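Local atomic coordinates of exopolyphosphatase (Aquifex aeolicus, PDB entry 1T6C), a protein that probably hydrolyses the phosphoanhydride bonds of polyphosphate and guanosine pentaphosphate. Residues 56-60 with 61-65; 272-275 with 276-280. All blocks are in the same frame, centred on the assembly; numbering follows the deposited sequence.

In the fold
Both contacts lie near the start of a helix, but in different parts of the actin-like fold. Interaction 1 opens helix 60-79, which follows the three strands 12-19, 23-32 and 35-45 of the five-stranded sheet; interaction 2 belongs to the first turns of helix 274-288, which precedes strand 292-296 of the six-stranded sheet. Their centres are 30 Å apart, and with about 21 Å between nearest atoms they do not touch. Residues 56-65 lie away from the calcium site formed by Asp144, Gly146, Ser149 and Glu151. The buried contact of 272-280 is nearer: Gly277 is about 11 Å from the bound calcium ion and about 9 Å from Gly146, too far to touch either.

Interaction 1 of 2, residues 56-60 with 61-65; sequences GRLQE and DRIEE
The carbonyl of Gln59, the N-cap residue, receives the amide of Ile63 at 3.0 Å from O to N, with a weak bond from Arg62 N to the same oxygen, and Glu60 O takes Glu64 N in the next helical bond. Leu58, on the incoming loop, turns its CB toward the helix and meets Ile63 CD1 at 3.9 Å. Ile63 reaches back because its CG1 is anti to the carbonyl carbon (chi1 -77°), which carries CG1 over Gln59 O and the ethyl end on to Leu58. Phe102 of helix 99-109 touches both residues, so this hydrophobic staple, from the N' residue Leu58 to the N4 residue Ile63, joins the entry of helix 60-79 to a neighbouring helix. Glu60 runs side by side with Ile63, and a water bridges its OE1 (2.9 Å from the water oxygen) to OE2 of Glu64; Arg105 forms a salt bridge with the same Glu64 oxygen and probably eases the repulsion between the two carboxylates. On another side of the helix, Arg62 lies between two acids in a salt-bridge network. Its NE and NH2 grip Asp61 OD2 side-on, from above one face of the carboxylate, while OD2 lies in the guanidinium plane; NE to OD2 is 3.1 Å. At the far edge NH1 gives a nearly straight bond (169°) to Glu65 OE1, 2.6 Å away and met on the anti side, with NH1 33° out of the carboxylate plane. Bends at chi2 and chi3 fold the arginine chain so that its guanidinium edge faces both acids, and NH1 also bonds Thr46 O. Replacing Arg62 by a leucine would probably leave the Asp61 and Glu65 carboxylates without their shared positive partner and free to turn, and Thr46 O without this donor.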
loop_
_atom_site.group_PDB
_atom_site.type_symbol
_atom_site.label_atom_id
_atom_site.label_comp_id
_atom_site.label_asym_id
_atom_site.label_seq_id
_atom_site.Cartn_x
_atom_site.Cartn_y
_atom_site.Cartn_z
ATOM N N GLY A 56 19.263 9.204 -12.820
ATOM C CA GLY A 56 18.678 10.274 -12.036
ATOM C C GLY A 56 17.461 10.963 -12.651
ATOM O O GLY A 56 17.002 11.939 -12.087
ATOM N N ARG A 57 16.936 10.468 -13.777
ATOM C CA ARG A 57 15.854 11.137 -14.517
ATOM C C ARG A 57 14.713 10.189 -14.898
ATOM O O ARG A 57 14.914 8.985 -15.075
ATOM C CB ARG A 57 16.390 11.760 -15.800
ATOM C CG ARG A 57 17.329 12.933 -15.589
ATOM C CD ARG A 57 17.992 13.438 -16.869
ATOM N NE ARG A 57 17.055 14.084 -17.791
ATOM C CZ ARG A 57 16.502 15.288 -17.603
ATOM N NH1 ARG A 57 16.781 16.019 -16.518
ATOM N NH2 ARG A 57 15.661 15.769 -18.513
ATOM N N LEU A 58 13.507 10.753 -15.024
ATOM C CA LEU A 58 12.380 10.069 -15.655
ATOM C C LEU A 58 12.639 10.044 -17.133
ATOM O O LEU A 58 13.046 11.043 -17.705
ATOM C CB LEU A 58 11.065 10.826 -15.427
ATOM C CG LEU A 58 10.666 11.119 -13.977
ATOM C CD1 LEU A 58 9.351 11.890 -13.957
ATOM C CD2 LEU A 58 10.576 9.895 -13.139
ATOM N N GLN A 59 12.411 8.900 -17.754
ATOM C CA GLN A 59 12.634 8.774 -19.179
ATOM C C GLN A 59 11.483 9.362 -19.961
ATOM O O GLN A 59 10.309 9.248 -19.574
ATOM C CB GLN A 59 12.860 7.308 -19.558
ATOM C CG GLN A 59 14.088 6.675 -18.897
ATOM C CD GLN A 59 15.368 7.480 -19.126
ATOM O OE1 GLN A 59 15.863 8.162 -18.203
ATOM N NE2 GLN A 59 15.891 7.434 -20.358
ATOM N N GLU A 60 11.808 9.986 -21.078
ATOM C CA GLU A 60 10.813 10.721 -21.842
ATOM C C GLU A 60 9.678 9.853 -22.334
ATOM O O GLU A 60 8.545 10.294 -22.317
ATOM C CB GLU A 60 11.455 11.444 -23.029
ATOM C CG GLU A 60 12.345 12.617 -22.623
ATOM C CD GLU A 60 11.603 13.703 -21.859
ATOM O OE1 GLU A 60 10.376 13.837 -22.009
ATOM O OE2 GLU A 60 12.256 14.444 -21.117
ATOM N N ASP A 61 9.967 8.627 -22.774
ATOM C CA ASP A 61 8.900 7.772 -23.295
ATOM C C ASP A 61 7.919 7.353 -22.185
ATOM O O ASP A 61 6.724 7.185 -22.451
ATOM C CB ASP A 61 9.460 6.568 -24.056
ATOM C CG ASP A 61 10.192 5.602 -23.175
ATOM O OD1 ASP A 61 11.006 6.040 -22.348
ATOM O OD2 ASP A 61 10.034 4.365 -23.247
ATOM N N ARG A 62 8.425 7.216 -20.956
ATOM C CA ARG A 62 7.606 6.878 -19.786
ATOM C C ARG A 62 6.778 8.100 -19.335
ATOM O O ARG A 62 5.620 7.966 -18.929
ATOM C CB ARG A 62 8.479 6.413 -18.627
ATOM C CG ARG A 62 9.417 5.263 -18.906
ATOM C CD ARG A 62 8.726 3.958 -19.264
ATOM N NE ARG A 62 8.361 3.899 -20.682
ATOM C CZ ARG A 62 7.146 3.685 -21.177
ATOM N NH1 ARG A 62 6.103 3.503 -20.391
ATOM N NH2 ARG A 62 6.964 3.640 -22.488
ATOM N N ILE A 63 7.361 9.288 -19.448
ATOM C CA ILE A 63 6.609 10.527 -19.221
ATOM C C ILE A 63 5.459 10.624 -20.214
ATOM O O ILE A 63 4.344 10.953 -19.860
ATOM C CB ILE A 63 7.521 11.784 -19.348
ATOM C CG1 ILE A 63 8.373 11.939 -18.100
ATOM C CG2 ILE A 63 6.710 13.042 -19.641
ATOM C CD1 ILE A 63 9.479 12.982 -18.232
ATOM N N GLU A 64 5.734 10.397 -21.495
ATOM C CA GLU A 64 4.710 10.634 -22.506
ATOM C C GLU A 64 3.569 9.647 -22.343
ATOM O O GLU A 64 2.408 10.023 -22.480
ATOM C CB GLU A 64 5.307 10.487 -23.905
ATOM C CG GLU A 64 6.311 11.564 -24.241
ATOM C CD GLU A 64 5.689 12.929 -24.463
ATOM O OE1 GLU A 64 4.443 13.061 -24.576
ATOM O OE2 GLU A 64 6.478 13.884 -24.579
ATOM N N GLU A 65 3.888 8.391 -22.049
ATOM C CA GLU A 65 2.835 7.406 -21.841
ATOM C C GLU A 65 2.013 7.788 -20.606
ATOM O O GLU A 65 0.783 7.648 -20.589
ATOM C CB GLU A 65 3.373 5.986 -21.657
ATOM C CG GLU A 65 2.232 4.984 -21.659
ATOM C CD GLU A 65 2.659 3.528 -21.598
ATOM O OE1 GLU A 65 3.860 3.266 -21.649
ATOM O OE2 GLU A 65 1.770 2.648 -21.497
HETATM O O HOH W 1 9.175 13.642 -24.663
#

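Interaction 2 of 2, residues 272-275 with 276-280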
loop_
_atom_site.group_PDB
_atom_site.type_symbol
_atom_site.label_atom_id
_atom_site.label_comp_id
_atom_site.label_asym_id
_atom_site.label_seq_id
_atom_site.Cartn_x
_atom_site.Cartn_y
_atom_site.Cartn_z
ATOM N N LYS A 272 8.726 -14.153 -4.944
ATOM C CA LYS A 272 10.019 -14.166 -4.234
ATOM C C LYS A 272 10.005 -13.293 -2.971
ATOM O O LYS A 272 10.455 -13.733 -1.896
ATOM C CB LYS A 272 11.149 -13.761 -5.172
ATOM C CG LYS A 272 12.525 -13.981 -4.598
ATOM C CD LYS A 272 13.491 -14.289 -5.724
ATOM C CE LYS A 272 14.803 -13.705 -5.454
ATOM N NZ LYS A 272 15.702 -14.056 -6.570
ATOM N N VAL A 273 9.456 -12.091 -3.075
ATOM C CA VAL A 273 9.436 -11.183 -1.919
ATOM C C VAL A 273 8.387 -11.413 -0.839
ATOM O O VAL A 273 8.495 -10.802 0.225
ATOM C CB VAL A 273 9.354 -9.696 -2.358
ATOM C CG1 VAL A 273 10.494 -9.368 -3.308
ATOM C CG2 VAL A 273 7.991 -9.401 -2.972
ATOM N N ILE A 274 7.398 -12.282 -1.076
ATOM C CA ILE A 274 6.315 -12.450 -0.108
ATOM C C ILE A 274 6.840 -12.915 1.225
ATOM O O ILE A 274 6.293 -12.491 2.245
ATOM C CB ILE A 274 5.175 -13.369 -0.642
ATOM C CG1 ILE A 274 3.948 -13.200 0.270
ATOM C CG2 ILE A 274 5.640 -14.806 -0.818
ATOM C CD1 ILE A 274 2.752 -13.929 -0.268
ATOM N N LEU A 275 7.905 -13.722 1.268
ATOM C CA LEU A 275 8.380 -14.225 2.568
ATOM C C LEU A 275 8.843 -13.072 3.482
ATOM O O LEU A 275 8.499 -13.000 4.666
ATOM C CB LEU A 275 9.513 -15.247 2.363
ATOM C CG LEU A 275 10.035 -15.894 3.644
ATOM C CD1 LEU A 275 8.952 -16.774 4.298
ATOM C CD2 LEU A 275 11.309 -16.689 3.363
ATOM N N ALA A 276 9.598 -12.145 2.938
ATOM C CA ALA A 276 10.048 -10.953 3.653
ATOM C C ALA A 276 8.884 -10.147 4.139
ATOM O O ALA A 276 8.901 -9.644 5.275
ATOM C CB ALA A 276 10.978 -10.070 2.763
ATOM N N GLY A 277 7.854 -10.002 3.307
ATOM C CA GLY A 277 6.654 -9.307 3.718
ATOM C C GLY A 277 6.004 -9.968 4.906
ATOM O O GLY A 277 5.597 -9.304 5.842
ATOM N N ILE A 278 5.857 -11.286 4.842
ATOM C CA ILE A 278 5.218 -12.011 5.942
ATOM C C ILE A 278 6.027 -11.793 7.212
ATOM O O ILE A 278 5.455 -11.578 8.282
ATOM C CB ILE A 278 5.101 -13.497 5.621
ATOM C CG1 ILE A 278 4.166 -13.728 4.446
ATOM C CG2 ILE A 278 4.542 -14.248 6.824
ATOM C CD1 ILE A 278 4.277 -15.141 3.889
ATOM N N GLY A 279 7.346 -11.799 7.120
ATOM C CA GLY A 279 8.217 -11.603 8.275
ATOM C C GLY A 279 8.056 -10.264 8.963
ATOM O O GLY A 279 8.106 -10.187 10.210
ATOM N N ILE A 280 7.820 -9.208 8.181
ATOM C CA ILE A 280 7.594 -7.901 8.743
ATOM C C ILE A 280 6.381 -7.954 9.655
ATOM O O ILE A 280 6.414 -7.432 10.760
ATOM C CB ILE A 280 7.380 -6.810 7.640
ATOM C CG1 ILE A 280 8.688 -6.529 6.918
ATOM C CG2 ILE A 280 6.774 -5.528 8.285
ATOM C CD1 ILE A 280 8.504 -5.618 5.712
HETATM O O HOH W 2 11.348 -12.831 0.447
#
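Ile274 and Ile278, one helical turn apart, meet through Ile274 CG1 and Ile278 CD1 at 4.1 Å, their side chains crossing at a slant. They belong to the opening turns of helix 274-288 in the actin-like fold, where three successive i to i+4 bonds tie the backbone: Gly277 N to Val273 O, Ile278 N to Ile274 O at 2.9 Å, and Gly279 N to Leu275 O. Ile278 has CG1 anti to its carbonyl carbon (chi1 -65°), which brings that atom back to 3.3 Å from Ile274 O, close against the carbonyl that its own amide bonds. Ile274 holds CG1 on the far side from its amide nitrogen (chi1 -166°), beside its carbonyl carbon, where CG1 rather than CG2 meets Ile278 CD1.

Around this pair, Thr215 of helix 214-223 touches both isoleucines, with Thr218 against Ile274 and Leu219 against Ile278. Leu275 and Ile278 also pack on Phe248 and Phe251 of helix 241-251, while Ala276 and Val273 lie against Thr174 of helix 170-177. These three helices thus cover the side chains of Val273, Ile274, Leu275, Ala276 and Ile278. Ala276 sets its methyl 3.6 Å from Val273 O, one turn back along the chain.

A water links Lys272 O to Ala276 N, an i to i+4 pair, bridging where the following residues bond directly. It donates to Lys272 O, which also receives a weak hydrogen bond from Arg259, and accepts from Ala276 N; the water oxygen is 2.7 Å from Lys272 O and 3.1 Å from Ala276 N.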